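Local atomic coordinates of CaaX farnesyltransferase beta subunit Ram1 (Aspergillus fumigatus, PDB entry 4L9P), a protein that probably transfers, together with its alpha subunit and a zinc ion, a farnesyl group from farnesyl diphosphate to the cysteine of C-terminal CaaX motifs, and binds the peptide substrate. Residues N399-R408 and Q478-T486. Numbering follows the deposited sequence.
Sequences NLYSREGLTR and QGSDIGVFT
Asp481 reaches across to Arg403 and Asn399 at the N-terminal end of helix 403-413, where a long loop of the alpha-alpha toroid lies over the first turn of the helix, away from the zinc site. The carboxylate stands almost perpendicular to the guanidinium, 89° between planes, and Asp481 OD1 takes the N-H of Arg403 NE in a nearly straight salt bridge, with 2.8 Å between the two atoms. Arg403 NH2 adds weak bonds to Asp481 O and OD1. Asn399 ND2 straddles the same carboxylate, 3.1 Å from Asp481 OD2 and 3.2 Å from OD1, using the syn lone pair of each oxygen. A bend at chi3 (-59°) brings one face of the Arg403 guanidinium against Ile482 O, which lies over its centre; NH1 goes on to Val444 O.

Waters serve the helix start. One accepts from Arg403 N and lies 2.7 Å from both Tyr401 O and Asp481 OD1; another accepts from Glu404 N and Ile482 N while donating to Ser480 O. Ser402 is the N-cap, and its OG accepts the N-H of Gly405 N at 2.9 Å. Glu404 runs out extended beside Ile482: its OE1 receives two waters, one also bound to Gly479 O, and its OE2 accepts both NE and NH2 of Arg408, side-on.

Val484 packs CG1 on Glu404 CG and CG2 on Thr407, while Phe485 N is buried without a partner. Thr407 OG1 donates to Arg403 O at 2.8 Å, reaching that carbonyl from the face opposite Thr407 N.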
loop_
_atom_site.group_PDB
_atom_site.type_symbol
_atom_site.label_atom_id
_atom_site.label_comp_id
_atom_site.label_asym_id
_atom_site.label_seq_id
_atom_site.Cartn_x
_atom_site.Cartn_y
_atom_site.Cartn_z
ATOM N N ASN B 399 -0.847 20.767 7.374
ATOM C CA ASN B 399 -0.777 19.810 6.279
ATOM C C ASN B 399 0.513 19.996 5.564
ATOM O O ASN B 399 0.825 21.116 5.148
ATOM C CB ASN B 399 -1.945 20.034 5.342
ATOM C CG ASN B 399 -3.223 19.803 6.038
ATOM O OD1 ASN B 399 -3.407 18.694 6.603
ATOM N ND2 ASN B 399 -4.102 20.843 6.098
ATOM N N LEU B 400 1.285 18.926 5.449
ATOM C CA LEU B 400 2.615 18.984 4.876
ATOM C C LEU B 400 2.683 18.624 3.382
ATOM O O LEU B 400 3.756 18.437 2.866
ATOM C CB LEU B 400 3.587 18.123 5.724
ATOM C CG LEU B 400 3.751 18.667 7.170
ATOM C CD1 LEU B 400 4.723 17.719 7.919
ATOM C CD2 LEU B 400 4.248 20.100 7.221
ATOM N N TYR B 401 1.532 18.523 2.729
ATOM C CA TYR B 401 1.386 18.224 1.313
ATOM C C TYR B 401 0.392 19.283 0.782
ATOM O O TYR B 401 -0.134 20.100 1.553
ATOM C CB TYR B 401 0.810 16.805 1.069
ATOM C CG TYR B 401 -0.589 16.645 1.598
ATOM C CD1 TYR B 401 -0.852 16.472 2.936
ATOM C CD2 TYR B 401 -1.655 16.633 0.705
ATOM C CE1 TYR B 401 -2.160 16.340 3.425
ATOM C CE2 TYR B 401 -2.984 16.463 1.170
ATOM C CZ TYR B 401 -3.237 16.310 2.527
ATOM O OH TYR B 401 -4.572 16.168 2.938
ATOM N N SER B 402 0.127 19.250 -0.527
ATOM C CA SER B 402 -0.781 20.206 -1.163
ATOM C C SER B 402 -2.183 19.635 -1.271
ATOM O O SER B 402 -2.485 18.813 -2.159
ATOM C CB SER B 402 -0.247 20.591 -2.568
ATOM O OG SER B 402 -1.222 21.423 -3.206
ATOM N N ARG B 403 -3.089 20.129 -0.423
ATOM C CA ARG B 403 -4.491 19.736 -0.546
ATOM C C ARG B 403 -5.099 20.236 -1.858
ATOM O O ARG B 403 -5.910 19.540 -2.481
ATOM C CB ARG B 403 -5.308 20.253 0.662
ATOM C CG ARG B 403 -4.977 19.539 1.988
ATOM C CD ARG B 403 -5.983 20.026 3.150
ATOM N NE ARG B 403 -5.959 21.428 3.408
ATOM C CZ ARG B 403 -7.012 22.225 3.379
ATOM N NH1 ARG B 403 -8.289 21.764 3.181
ATOM N NH2 ARG B 403 -6.810 23.501 3.641
ATOM N N GLU B 404 -4.668 21.413 -2.298
ATOM C CA GLU B 404 -5.154 21.956 -3.568
ATOM C C GLU B 404 -4.783 20.972 -4.696
ATOM O O GLU B 404 -5.624 20.660 -5.525
ATOM C CB GLU B 404 -4.478 23.319 -3.851
ATOM C CG GLU B 404 -4.794 23.817 -5.259
ATOM C CD GLU B 404 -4.304 25.216 -5.591
ATOM O OE1 GLU B 404 -3.566 25.789 -4.767
ATOM O OE2 GLU B 404 -4.747 25.744 -6.642
ATOM N N GLY B 405 -3.504 20.578 -4.755
ATOM C CA GLY B 405 -3.091 19.673 -5.834
ATOM C C GLY B 405 -3.879 18.372 -5.863
ATOM O O GLY B 405 -4.354 17.916 -6.908
ATOM N N LEU B 406 -4.067 17.776 -4.689
ATOM C CA LEU B 406 -4.776 16.502 -4.655
ATOM C C LEU B 406 -6.217 16.656 -5.094
ATOM O O LEU B 406 -6.787 15.817 -5.785
ATOM C CB LEU B 406 -4.663 15.888 -3.252
ATOM C CG LEU B 406 -5.335 14.538 -3.135
ATOM C CD1 LEU B 406 -4.690 13.530 -4.092
ATOM C CD2 LEU B 406 -5.328 14.024 -1.659
ATOM N N THR B 407 -6.820 17.767 -4.621
ATOM C CA THR B 407 -8.204 18.024 -4.942
ATOM C C THR B 407 -8.395 18.274 -6.453
ATOM O O THR B 407 -9.347 17.762 -7.069
ATOM C CB THR B 407 -8.692 19.246 -4.177
ATOM O OG1 THR B 407 -8.602 18.952 -2.781
ATOM C CG2 THR B 407 -10.171 19.485 -4.481
ATOM N N ARG B 408 -7.477 19.036 -7.048
ATOM C CA ARG B 408 -7.515 19.206 -8.503
ATOM C C ARG B 408 -7.387 17.871 -9.214
ATOM O O ARG B 408 -8.095 17.609 -10.181
ATOM C CB ARG B 408 -6.419 20.152 -8.999
ATOM C CG ARG B 408 -6.643 21.595 -8.493
ATOM C CD ARG B 408 -5.564 22.527 -9.138
ATOM N NE ARG B 408 -5.807 23.922 -8.682
ATOM C CZ ARG B 408 -6.744 24.725 -9.184
ATOM N NH1 ARG B 408 -7.467 24.345 -10.238
ATOM N NH2 ARG B 408 -6.925 25.923 -8.602
ATOM N N GLN B 478 -5.784 32.658 -2.611
ATOM C CA GLN B 478 -4.664 31.807 -2.906
ATOM C C GLN B 478 -3.969 31.504 -1.589
ATOM O O GLN B 478 -4.122 32.216 -0.609
ATOM C CB GLN B 478 -3.749 32.548 -3.887
ATOM C CG GLN B 478 -3.915 32.050 -5.362
ATOM C CD GLN B 478 -2.845 32.651 -6.312
ATOM O OE1 GLN B 478 -2.603 33.877 -6.284
ATOM N NE2 GLN B 478 -2.201 31.786 -7.161
ATOM N N GLY B 479 -3.196 30.440 -1.541
ATOM C CA GLY B 479 -2.543 30.104 -0.302
ATOM C C GLY B 479 -1.880 28.770 -0.476
ATOM O O GLY B 479 -2.175 28.031 -1.409
ATOM N N SER B 480 -1.004 28.443 0.441
ATOM C CA SER B 480 -0.286 27.163 0.304
ATOM C C SER B 480 -1.061 25.972 0.858
ATOM O O SER B 480 -0.736 24.826 0.532
ATOM C CB SER B 480 1.041 27.203 1.006
ATOM O OG SER B 480 0.904 27.188 2.422
ATOM N N ASP B 481 -2.023 26.244 1.726
ATOM C CA ASP B 481 -2.804 25.168 2.346
ATOM C C ASP B 481 -4.268 25.517 2.312
ATOM O O ASP B 481 -4.824 26.042 3.282
ATOM C CB ASP B 481 -2.298 24.873 3.756
ATOM C CG ASP B 481 -3.044 23.736 4.413
ATOM O OD1 ASP B 481 -3.580 22.844 3.714
ATOM O OD2 ASP B 481 -3.102 23.728 5.655
ATOM N N ILE B 482 -4.895 25.244 1.163
ATOM C CA ILE B 482 -6.259 25.693 0.944
ATOM C C ILE B 482 -7.185 24.602 0.462
ATOM O O ILE B 482 -6.753 23.541 -0.112
ATOM C CB ILE B 482 -6.330 26.856 -0.066
ATOM C CG1 ILE B 482 -5.605 26.466 -1.374
ATOM C CG2 ILE B 482 -5.786 28.149 0.550
ATOM C CD1 ILE B 482 -5.789 27.519 -2.551
ATOM N N GLY B 483 -8.457 24.819 0.742
ATOM C CA GLY B 483 -9.495 23.901 0.345
ATOM C C GLY B 483 -10.153 24.418 -0.908
ATOM O O GLY B 483 -10.893 25.416 -0.870
ATOM N N VAL B 484 -9.890 23.758 -2.040
ATOM C CA VAL B 484 -10.359 24.228 -3.365
ATOM C C VAL B 484 -11.543 23.438 -3.887
ATOM O O VAL B 484 -12.068 23.711 -4.971
ATOM C CB VAL B 484 -9.217 24.286 -4.423
ATOM C CG1 VAL B 484 -8.095 25.160 -3.903
ATOM C CG2 VAL B 484 -8.638 22.857 -4.713
ATOM N N PHE B 485 -12.000 22.462 -3.099
ATOM C CA PHE B 485 -13.353 21.897 -3.308
ATOM C C PHE B 485 -14.386 22.983 -2.872
ATOM O O PHE B 485 -14.039 23.920 -2.158
ATOM C CB PHE B 485 -13.497 20.636 -2.421
ATOM C CG PHE B 485 -13.118 20.878 -0.996
ATOM C CD1 PHE B 485 -14.066 21.347 -0.073
ATOM C CD2 PHE B 485 -11.807 20.665 -0.565
ATOM C CE1 PHE B 485 -13.693 21.674 1.252
ATOM C CE2 PHE B 485 -11.418 20.990 0.758
ATOM C CZ PHE B 485 -12.380 21.483 1.664
ATOM N N THR B 486 -15.617 22.760 -3.256
ATOM C CA THR B 486 -16.699 23.617 -2.679
ATOM C C THR B 486 -17.334 22.862 -1.507
ATOM O O THR B 486 -17.189 21.616 -1.355
ATOM C CB THR B 486 -17.817 23.878 -3.697
ATOM O OG1 THR B 486 -18.593 22.676 -3.877
ATOM C CG2 THR B 486 -17.277 24.445 -5.011
HETATM O O HOH W 1 -1.259 23.832 7.363
HETATM O O HOH W 2 0.353 24.053 5.868
HETATM O O HOH W 3 -2.191 21.905 1.592
HETATM O O HOH W 4 -3.151 23.467 -0.725
HETATM O O HOH W 5 -2.291 25.459 -2.463
HETATM O O HOH W 6 -3.179 28.879 -4.517
#